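Local coordinates for DNA ligase (Archaeoglobus fulgidus, PDB 3GDE), which probably seals nicks in double-stranded DNA during replication, recombination and repair, using ATP and releasing AMP and diphosphate, at residues Met4-Ala7 / Glu8-Glu11; Ile36-Glu39 / Arg40-Tyr43; Leu69-Ala72 / Leu73-Val76; Val117-Val120 / Arg121-Asp125. All coordinates share one frame; numbering follows the deposited sequence.

Interaction 1. Residues Met4-Ala7 / Glu8-Glu11; sequences MLFA and EFAE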
loop_
_atom_site.group_PDB
_atom_site.type_symbol
_atom_site.label_atom_id
_atom_site.label_comp_id
_atom_site.label_asym_id
_atom_site.label_seq_id
_atom_site.Cartn_x
_atom_site.Cartn_y
_atom_site.Cartn_z
ATOM N N MET A 4 -17.922 -4.244 22.722
ATOM C CA MET A 4 -17.656 -2.815 22.488
ATOM C C MET A 4 -18.625 -2.245 21.449
ATOM O O MET A 4 -18.802 -2.819 20.389
ATOM C CB MET A 4 -16.212 -2.582 22.026
ATOM C CG MET A 4 -15.824 -1.101 21.964
ATOM S SD MET A 4 -14.227 -0.758 21.199
ATOM C CE MET A 4 -13.107 -1.329 22.466
ATOM N N LEU A 5 -19.264 -1.133 21.771
ATOM C CA LEU A 5 -20.008 -0.375 20.769
ATOM C C LEU A 5 -19.029 0.405 19.914
ATOM O O LEU A 5 -18.057 0.967 20.429
ATOM C CB LEU A 5 -20.991 0.613 21.409
ATOM C CG LEU A 5 -22.321 0.205 22.065
ATOM C CD1 LEU A 5 -23.027 -0.991 21.403
ATOM C CD2 LEU A 5 -22.090 -0.053 23.539
ATOM N N PHE A 6 -19.289 0.436 18.607
ATOM C CA PHE A 6 -18.517 1.270 17.688
ATOM C C PHE A 6 -18.516 2.717 18.191
ATOM O O PHE A 6 -17.516 3.426 18.030
ATOM C CB PHE A 6 -19.065 1.161 16.257
ATOM C CG PHE A 6 -18.173 1.781 15.208
ATOM C CD1 PHE A 6 -18.400 3.076 14.758
ATOM C CD2 PHE A 6 -17.101 1.061 14.669
ATOM C CE1 PHE A 6 -17.570 3.659 13.788
ATOM C CE2 PHE A 6 -16.272 1.619 13.695
ATOM C CZ PHE A 6 -16.499 2.922 13.253
ATOM N N ALA A 7 -19.619 3.135 18.819
ATOM C CA ALA A 7 -19.734 4.465 19.444
ATOM C C ALA A 7 -18.698 4.754 20.530
ATOM O O ALA A 7 -18.335 5.900 20.728
ATOM C CB ALA A 7 -21.135 4.690 20.015
ATOM N N GLU A 8 -18.255 3.733 21.259
ATOM C CA GLU A 8 -17.195 3.940 22.241
ATOM C C GLU A 8 -15.895 4.250 21.497
ATOM O O GLU A 8 -15.179 5.191 21.843
ATOM C CB GLU A 8 -17.035 2.740 23.178
ATOM C CG GLU A 8 -15.866 2.908 24.153
ATOM C CD GLU A 8 -15.641 1.712 25.075
ATOM O OE1 GLU A 8 -14.750 1.817 25.947
ATOM O OE2 GLU A 8 -16.340 0.681 24.941
ATOM N N PHE A 9 -15.621 3.456 20.467
ATOM C CA PHE A 9 -14.502 3.679 19.564
ATOM C C PHE A 9 -14.592 5.048 18.879
ATOM O O PHE A 9 -13.598 5.779 18.804
ATOM C CB PHE A 9 -14.437 2.523 18.543
ATOM C CG PHE A 9 -13.572 2.804 17.343
ATOM C CD1 PHE A 9 -12.180 2.780 17.447
ATOM C CD2 PHE A 9 -14.152 3.082 16.108
ATOM C CE1 PHE A 9 -11.382 3.029 16.343
ATOM C CE2 PHE A 9 -13.354 3.348 14.993
ATOM C CZ PHE A 9 -11.966 3.318 15.117
ATOM N N ALA A 10 -15.787 5.390 18.399
ATOM C CA ALA A 10 -16.023 6.650 17.685
ATOM C C ALA A 10 -15.734 7.877 18.556
ATOM O O ALA A 10 -15.056 8.809 18.108
ATOM C CB ALA A 10 -17.457 6.694 17.114
ATOM N N GLU A 11 -16.224 7.869 19.795
ATOM C CA GLU A 11 -15.969 8.960 20.747
ATOM C C GLU A 11 -14.504 9.062 21.092
ATOM O O GLU A 11 -13.986 10.161 21.271
ATOM C CB GLU A 11 -16.717 8.756 22.061
ATOM C CG GLU A 11 -18.109 8.211 21.908
ATOM C CD GLU A 11 -19.175 9.274 21.850
ATOM O OE1 GLU A 11 -20.292 8.943 21.389
ATOM O OE2 GLU A 11 -18.907 10.422 22.273
HETATM O O HOH W 1 -18.783 -0.066 24.258
#
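Phe6 and Phe9, three residues apart on the first turn of helix 6-16, form an offset edge-to-face pair: the ring centroids are 5.0 Å apart, the planes 60° apart, and the edge of Phe9 is turned toward the face of Phe6. Phe9 CD2 comes down off-centre over that face, 3.5 Å from Phe6 CE2. Both first torsions place CG opposite the backbone N (chi1 -169° in Phe6, 165° in Phe9), which, three residues apart on the helix, lets the two side chains run side by side in the same direction. Met4 adds its sulfur, SD lying 4.2 Å from Phe9 CB. Around this pair, Phe48 of helix 39-49 touches both rings, while Tyr157 and Leu158 of helix 152-162 and Val120 pack on Phe6. With an alanine at Phe6, the edge of Phe9 would probably lose the face it packs against, and a gap would open toward helix 152-162.

The polar contacts start the helix. Leu5 stands at the N-cap, and its O accepts Glu8 N at 2.9 Å; Ala10 N then reaches Phe6 O at 2.6 Å. A water accepts from Leu5 N (2.7 Å to its oxygen) and donates to Glu8 OE2. The chemistry thus divides the turn: an aromatic side is buried against neighbouring helices, and a carboxylate side is tied through water to the N-cap backbone.

Interaction 2. Residues Ile36-Glu39 / Arg40-Tyr43; sequences IEDE and RDLY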
loop_
_atom_site.group_PDB
_atom_site.type_symbol
_atom_site.label_atom_id
_atom_site.label_comp_id
_atom_site.label_asym_id
_atom_site.label_seq_id
_atom_site.Cartn_x
_atom_site.Cartn_y
_atom_site.Cartn_z
ATOM N N ILE A 36 -9.071 -3.206 26.475
ATOM C CA ILE A 36 -9.894 -4.091 25.677
ATOM C C ILE A 36 -9.550 -5.539 26.042
ATOM O O ILE A 36 -8.398 -5.964 25.928
ATOM C CB ILE A 36 -9.715 -3.831 24.166
ATOM C CG1 ILE A 36 -9.890 -2.333 23.863
ATOM C CG2 ILE A 36 -10.697 -4.689 23.371
ATOM C CD1 ILE A 36 -9.464 -1.902 22.477
ATOM N N GLU A 37 -10.556 -6.282 26.494
ATOM C CA GLU A 37 -10.363 -7.678 26.886
ATOM C C GLU A 37 -10.750 -8.645 25.784
ATOM O O GLU A 37 -10.114 -9.677 25.629
ATOM C CB GLU A 37 -11.118 -8.007 28.181
ATOM C CG GLU A 37 -10.344 -7.638 29.454
ATOM C CD GLU A 37 -8.976 -8.336 29.565
ATOM O OE1 GLU A 37 -8.805 -9.490 29.079
ATOM O OE2 GLU A 37 -8.066 -7.720 30.154
ATOM N N ASP A 38 -11.777 -8.302 25.017
ATOM C CA ASP A 38 -12.204 -9.135 23.907
ATOM C C ASP A 38 -11.231 -8.977 22.749
ATOM O O ASP A 38 -11.075 -7.880 22.206
ATOM C CB ASP A 38 -13.636 -8.792 23.484
ATOM C CG ASP A 38 -14.126 -9.667 22.352
ATOM O OD1 ASP A 38 -13.637 -9.510 21.224
ATOM O OD2 ASP A 38 -14.992 -10.528 22.579
ATOM N N GLU A 39 -10.589 -10.078 22.366
ATOM C CA GLU A 39 -9.459 -10.011 21.440
ATOM C C GLU A 39 -9.838 -9.636 19.997
ATOM O O GLU A 39 -9.000 -9.150 19.240
ATOM C CB GLU A 39 -8.563 -11.260 21.526
ATOM C CG GLU A 39 -9.175 -12.563 21.034
ATOM C CD GLU A 39 -8.235 -13.767 21.208
ATOM O OE1 GLU A 39 -7.690 -13.950 22.332
ATOM O OE2 GLU A 39 -8.054 -14.528 20.224
ATOM N N ARG A 40 -11.103 -9.847 19.633
ATOM C CA ARG A 40 -11.581 -9.449 18.308
ATOM C C ARG A 40 -12.033 -7.992 18.224
ATOM O O ARG A 40 -11.960 -7.403 17.153
ATOM C CB ARG A 40 -12.640 -10.410 17.767
ATOM C CG ARG A 40 -13.834 -10.597 18.639
ATOM C CD ARG A 40 -14.152 -12.083 18.751
ATOM N NE ARG A 40 -14.912 -12.582 17.606
ATOM C CZ ARG A 40 -16.104 -13.174 17.697
ATOM N NH1 ARG A 40 -16.677 -13.356 18.886
ATOM N NH2 ARG A 40 -16.721 -13.600 16.600
ATOM N N ASP A 41 -12.486 -7.413 19.339
ATOM C CA ASP A 41 -12.658 -5.958 19.414
ATOM C C ASP A 41 -11.292 -5.275 19.352
ATOM O O ASP A 41 -11.171 -4.208 18.765
ATOM C CB ASP A 41 -13.389 -5.507 20.693
ATOM C CG ASP A 41 -14.863 -5.863 20.699
ATOM O OD1 ASP A 41 -15.453 -5.848 21.794
ATOM O OD2 ASP A 41 -15.452 -6.157 19.638
ATOM N N LEU A 42 -10.281 -5.883 19.979
ATOM C CA LEU A 42 -8.903 -5.368 19.935
ATOM C C LEU A 42 -8.393 -5.361 18.491
ATOM O O LEU A 42 -7.960 -4.333 17.981
ATOM C CB LEU A 42 -7.953 -6.182 20.838
ATOM C CG LEU A 42 -6.452 -5.798 20.747
ATOM C CD1 LEU A 42 -6.200 -4.323 21.102
ATOM C CD2 LEU A 42 -5.543 -6.707 21.578
ATOM N N TYR A 43 -8.482 -6.524 17.851
ATOM C CA TYR A 43 -8.134 -6.710 16.449
ATOM C C TYR A 43 -8.818 -5.671 15.571
ATOM O O TYR A 43 -8.166 -4.944 14.818
ATOM C CB TYR A 43 -8.524 -8.123 16.002
ATOM C CG TYR A 43 -8.134 -8.448 14.584
ATOM C CD1 TYR A 43 -6.915 -9.076 14.301
ATOM C CD2 TYR A 43 -8.980 -8.127 13.517
ATOM C CE1 TYR A 43 -6.550 -9.378 12.990
ATOM C CE2 TYR A 43 -8.628 -8.421 12.207
ATOM C CZ TYR A 43 -7.408 -9.044 11.947
ATOM O OH TYR A 43 -7.059 -9.334 10.645
HETATM O O HOH W 2 -16.973 -11.669 20.907
#
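Asp38 places its carboxylate over the first turn of helix 39-49, where OD1 accepts Asp41 N at 3.0 Å and, in a weak bond, Arg40 N. The exact place of OD1 is less sure, because it is modelled very close to the Arg40 side chain. CG of Asp38 stands opposite its own backbone N (chi1 -178°), which brings the carboxylate beside these amides. The Asp38 backbone joins in: its O accepts Leu42 N at 3.1 Å, and Tyr43 N bonds to Glu39 O at 3.0 Å with an N-H...O angle of 165°. On the apolar side, Ile36 CG2 rests 4.0 Å from Leu42 CB.

One step further out, a water donates to Asp38 OD2 at 2.8 Å and links it weakly to Arg40 NH1. The Asp41 carboxylate comes close to that of Asp38, OD1 to OD1 4.1 Å, but its own strongest partner is Arg118, through a salt bridge, and Met4 N probably hydrogen-bonds to its OD1; these would offset the like charges. Tyr43 OH hydrogen-bonds to Asp199. An aspartate whose carboxylate accepts the amide three residues on is a classical helix N-cap, here opening helix 39-49 within the N-terminal DNA ligase region.

Interaction 3. Residues Leu69-Ala72 / Leu73-Val76; sequences LYEA and LENV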
loop_
_atom_site.group_PDB
_atom_site.type_symbol
_atom_site.label_atom_id
_atom_site.label_comp_id
_atom_site.label_asym_id
_atom_site.label_seq_id
_atom_site.Cartn_x
_atom_site.Cartn_y
_atom_site.Cartn_z
ATOM N N LEU A 69 -22.217 5.015 -0.854
ATOM C CA LEU A 69 -22.427 5.783 0.377
ATOM C C LEU A 69 -23.501 6.861 0.217
ATOM O O LEU A 69 -24.353 7.031 1.099
ATOM C CB LEU A 69 -21.111 6.405 0.869
ATOM C CG LEU A 69 -20.311 5.715 1.974
ATOM C CD1 LEU A 69 -20.431 4.197 1.911
ATOM C CD2 LEU A 69 -18.854 6.130 1.931
ATOM N N TYR A 70 -23.451 7.584 -0.904
ATOM C CA TYR A 70 -24.459 8.591 -1.225
ATOM C C TYR A 70 -25.888 8.034 -1.229
ATOM O O TYR A 70 -26.774 8.596 -0.588
ATOM C CB TYR A 70 -24.152 9.268 -2.564
ATOM C CG TYR A 70 -23.118 10.371 -2.479
ATOM C CD1 TYR A 70 -21.955 10.323 -3.251
ATOM C CD2 TYR A 70 -23.298 11.455 -1.625
ATOM C CE1 TYR A 70 -20.998 11.329 -3.173
ATOM C CE2 TYR A 70 -22.354 12.461 -1.538
ATOM C CZ TYR A 70 -21.209 12.395 -2.320
ATOM O OH TYR A 70 -20.284 13.400 -2.235
ATOM N N GLU A 71 -26.099 6.938 -1.943
ATOM C CA GLU A 71 -27.406 6.290 -2.013
ATOM C C GLU A 71 -27.922 5.838 -0.640
ATOM O O GLU A 71 -29.110 6.008 -0.344
ATOM C CB GLU A 71 -27.375 5.098 -2.968
ATOM C CG GLU A 71 -26.774 5.383 -4.347
ATOM C CD GLU A 71 -27.780 5.953 -5.335
ATOM O OE1 GLU A 71 -28.161 7.139 -5.206
ATOM O OE2 GLU A 71 -28.174 5.215 -6.264
ATOM N N ALA A 72 -27.039 5.272 0.188
ATOM C CA ALA A 72 -27.411 4.844 1.540
ATOM C C ALA A 72 -27.797 6.038 2.402
ATOM O O ALA A 72 -28.785 5.991 3.131
ATOM C CB ALA A 72 -26.286 4.045 2.196
ATOM N N LEU A 73 -27.020 7.106 2.306
ATOM C CA LEU A 73 -27.296 8.342 3.029
ATOM C C LEU A 73 -28.601 9.001 2.564
ATOM O O LEU A 73 -29.336 9.561 3.375
ATOM C CB LEU A 73 -26.096 9.303 2.934
ATOM C CG LEU A 73 -24.860 8.919 3.772
ATOM C CD1 LEU A 73 -23.621 9.731 3.403
ATOM C CD2 LEU A 73 -25.129 9.033 5.265
ATOM N N GLU A 74 -28.876 8.919 1.262
ATOM C CA GLU A 74 -30.158 9.301 0.680
ATOM C C GLU A 74 -31.298 8.533 1.350
ATOM O O GLU A 74 -32.290 9.128 1.788
ATOM C CB GLU A 74 -30.188 8.907 -0.789
ATOM C CG GLU A 74 -29.740 9.912 -1.806
ATOM C CD GLU A 74 -30.563 9.763 -3.078
ATOM O OE1 GLU A 74 -31.697 10.278 -3.101
ATOM O OE2 GLU A 74 -30.097 9.098 -4.035
ATOM N N ASN A 75 -31.159 7.206 1.390
ATOM C CA ASN A 75 -32.189 6.336 1.957
ATOM C C ASN A 75 -32.542 6.680 3.393
ATOM O O ASN A 75 -33.719 6.761 3.729
ATOM C CB ASN A 75 -31.786 4.861 1.890
ATOM C CG ASN A 75 -31.781 4.310 0.481
ATOM O OD1 ASN A 75 -31.097 3.320 0.196
ATOM N ND2 ASN A 75 -32.532 4.941 -0.413
ATOM N N VAL A 76 -31.526 6.899 4.227
ATOM C CA VAL A 76 -31.750 7.078 5.658
ATOM C C VAL A 76 -32.235 8.477 6.026
ATOM O O VAL A 76 -33.048 8.630 6.941
ATOM C CB VAL A 76 -30.512 6.668 6.518
ATOM C CG1 VAL A 76 -30.211 5.195 6.340
ATOM C CG2 VAL A 76 -29.268 7.505 6.175
HETATM O O HOH W 3 -30.796 6.022 -2.858
#
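The backbone of Leu69-Val76 is regular alpha-helix, with four i to i+4 bonds, the shortest 2.8 Å from Glu74 N to Tyr70 O. The longest, from Val76 N to Ala72 O, measures 3.1 Å. These two turns of helix 66-77 belong to the all-helical N-terminal region of the ligase, and their side chains divide by face.

On one side, Glu71 and Glu74 lie alongside each other and point the same way, with Glu71 OE1 only 3.0 Å from Glu74 OE2 and the carboxylate planes 39° apart. Both oxygens are acceptors, and an approach this short would be costly between two charged carboxylates; it may favour a proton on one of them. Glu71 has a long, weak ion pair with Arg81, and Glu74 touches Lys80. Glu71 reaches its neighbour by a bend at CG (chi2 -85°). With an alanine in place of Glu74, the water on Glu71 O would probably lose its second, weak acceptor and Lys80 the side chain it touches.

Leu69, Tyr70, Ala72 and Leu73 are buried on the other sides. Leu73 packs on Ala98 and Leu101 of helix 94-108, Tyr70 meets helix 81-91, and Ala72 rests on Thr144 of helix 135-149. Asn75 OD1 hydrogen-bonds Thr144 OG1. The Glu71 carbonyl does double duty: its O accepts Asn75 N at 2.9 Å and also a water at 3.0 Å, which donates weakly to Glu74 OE2.

Interaction 4. Residues Val117-Val120 / Arg121-Asp125; sequences VRKV and RETFD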
loop_
_atom_site.group_PDB
_atom_site.type_symbol
_atom_site.label_atom_id
_atom_site.label_comp_id
_atom_site.label_asym_id
_atom_site.label_seq_id
_atom_site.Cartn_x
_atom_site.Cartn_y
_atom_site.Cartn_z
ATOM N N VAL A 117 -18.980 -3.048 17.471
ATOM C CA VAL A 117 -17.888 -3.284 16.553
ATOM C C VAL A 117 -18.100 -4.650 15.883
ATOM O O VAL A 117 -17.795 -4.830 14.704
ATOM C CB VAL A 117 -16.542 -3.228 17.305
ATOM C CG1 VAL A 117 -15.369 -3.511 16.370
ATOM C CG2 VAL A 117 -16.388 -1.865 17.996
ATOM N N ARG A 118 -18.650 -5.599 16.636
ATOM C CA ARG A 118 -18.898 -6.937 16.118
ATOM C C ARG A 118 -19.894 -6.906 14.950
ATOM O O ARG A 118 -19.634 -7.500 13.905
ATOM C CB ARG A 118 -19.365 -7.871 17.245
ATOM C CG ARG A 118 -19.023 -9.357 17.015
ATOM C CD ARG A 118 -17.601 -9.765 17.502
ATOM N NE ARG A 118 -16.721 -8.620 17.762
ATOM C CZ ARG A 118 -15.826 -8.121 16.907
ATOM N NH1 ARG A 118 -15.650 -8.664 15.701
ATOM N NH2 ARG A 118 -15.107 -7.066 17.267
ATOM N N LYS A 119 -21.008 -6.194 15.123
ATOM C CA LYS A 119 -21.971 -5.987 14.042
ATOM C C LYS A 119 -21.381 -5.262 12.824
ATOM O O LYS A 119 -21.677 -5.634 11.684
ATOM C CB LYS A 119 -23.220 -5.247 14.523
ATOM C CG LYS A 119 -24.429 -5.473 13.607
ATOM C CD LYS A 119 -25.265 -4.222 13.430
ATOM C CE LYS A 119 -26.754 -4.564 13.490
ATOM N NZ LYS A 119 -27.260 -4.486 14.917
ATOM N N VAL A 120 -20.562 -4.239 13.064
ATOM C CA VAL A 120 -19.857 -3.537 11.980
ATOM C C VAL A 120 -18.986 -4.513 11.176
ATOM O O VAL A 120 -19.051 -4.559 9.956
ATOM C CB VAL A 120 -18.992 -2.355 12.503
ATOM C CG1 VAL A 120 -18.109 -1.801 11.400
ATOM C CG2 VAL A 120 -19.880 -1.254 13.055
ATOM N N ARG A 121 -18.187 -5.293 11.890
ATOM C CA ARG A 121 -17.360 -6.334 11.296
ATOM C C ARG A 121 -18.171 -7.345 10.471
ATOM O O ARG A 121 -17.781 -7.671 9.359
ATOM C CB ARG A 121 -16.607 -7.063 12.396
ATOM C CG ARG A 121 -15.773 -8.215 11.910
ATOM C CD ARG A 121 -14.386 -7.699 11.636
ATOM N NE ARG A 121 -14.105 -7.636 10.221
ATOM C CZ ARG A 121 -13.087 -6.979 9.681
ATOM N NH1 ARG A 121 -12.244 -6.288 10.433
ATOM N NH2 ARG A 121 -12.932 -7.004 8.368
ATOM N N GLU A 122 -19.287 -7.822 11.025
ATOM C CA GLU A 122 -20.137 -8.829 10.359
ATOM C C GLU A 122 -20.772 -8.276 9.089
ATOM O O GLU A 122 -20.756 -8.935 8.057
ATOM C CB GLU A 122 -21.249 -9.346 11.288
ATOM C CG GLU A 122 -20.791 -9.805 12.673
ATOM C CD GLU A 122 -20.273 -11.246 12.731
ATOM O OE1 GLU A 122 -20.111 -11.741 13.874
ATOM O OE2 GLU A 122 -20.029 -11.881 11.665
ATOM N N THR A 123 -21.322 -7.067 9.183
ATOM C CA THR A 123 -21.914 -6.368 8.042
ATOM C C THR A 123 -20.884 -6.127 6.928
ATOM O O THR A 123 -21.178 -6.350 5.746
ATOM C CB THR A 123 -22.528 -5.030 8.491
ATOM O OG1 THR A 123 -23.355 -5.266 9.638
ATOM C CG2 THR A 123 -23.358 -4.399 7.367
ATOM N N PHE A 124 -19.682 -5.683 7.320
ATOM C CA PHE A 124 -18.538 -5.534 6.390
ATOM C C PHE A 124 -18.150 -6.837 5.692
ATOM O O PHE A 124 -17.944 -6.847 4.473
ATOM C CB PHE A 124 -17.315 -4.938 7.094
ATOM C CG PHE A 124 -17.397 -3.444 7.317
ATOM C CD1 PHE A 124 -16.405 -2.782 8.025
ATOM C CD2 PHE A 124 -18.475 -2.702 6.837
ATOM C CE1 PHE A 124 -16.460 -1.397 8.229
ATOM C CE2 PHE A 124 -18.545 -1.323 7.051
ATOM C CZ PHE A 124 -17.531 -0.674 7.744
ATOM N N ASP A 125 -18.043 -7.929 6.458
ATOM C CA ASP A 125 -17.705 -9.237 5.889
ATOM C C ASP A 125 -18.752 -9.719 4.880
ATOM O O ASP A 125 -18.394 -10.279 3.841
ATOM C CB ASP A 125 -17.454 -10.284 6.984
ATOM C CG ASP A 125 -16.126 -10.062 7.733
ATOM O OD1 ASP A 125 -15.351 -9.144 7.383
ATOM O OD2 ASP A 125 -15.849 -10.826 8.676
HETATM O O HOH W 4 -17.573 -10.954 14.390
#
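Val120 CG1 sits over one face of the Phe124 ring, off-centre, 3.9 Å from the centroid and 24° off the ring normal, a CH-pi contact displaced toward the rim, with Phe124 CE1 its nearest ring atom. The guanidinium of Arg121 takes Asp125 OD1 at its edge, in plane, in a salt bridge of 3.4 Å from NH2 whose hydrogen bonds are weak. That of Arg118 has a water at its edge, in plane, 3.3 Å from NH1, which in turn donates weakly to Glu122 OE1. Arg118 NH1 also comes obliquely within 3.8 Å of Arg121 CB. Bends at chi2 and chi3 fold the Arg118 chain back to this point.

Lys119 O carries two bonds, from Thr123 N at 2.9 Å and from Thr123 OG1 at 2.7 Å, which reach it from opposite faces of the carbonyl plane. With OG1 beside its own backbone N (chi1 -49°), the threonine hydroxyl is turned back to the preceding turn.

The stronger polar partners of both arginines lie beyond the helix: Arg118 bridges Asp41 and Asp44, while Arg121 reaches Asp44 and Val53 O. Phe124 packs on Leu161 and Ile162 of helix 152-162. The contact is an amphipathic start of helix 117-129 in the N-terminal DNA ligase region: an aliphatic-aromatic i to i+4 pair faces the core, a serine/threonine-type hydroxyl returns to the i-4 carbonyl, and arginines bridge to helix 39-49.

Overall arrangement
All four contacts lie in the N-terminal DNA ligase region, away from the predicted ATP-binding residues and the lysine predicted to carry AMP. Interactions 1, 2 and 4 form a joined group with centres 13 to 14 Å apart. Residues 4-7 meet both others: Met4 N probably bonds to Asp41 OD1 (3.1 Å) and Met4 O to Val117 N (2.9 Å), with Met4 CE 3.6 Å from Ile36 CG1. Interactions 2 and 4 are tied by the salt bridge from Arg118 NH2 to Asp41 OD2, 2.6 Å long. Interaction 3 stands apart, its nearest atoms about 8 Å from interaction 4, 12 Å from interaction 1 and 20 Å from interaction 2.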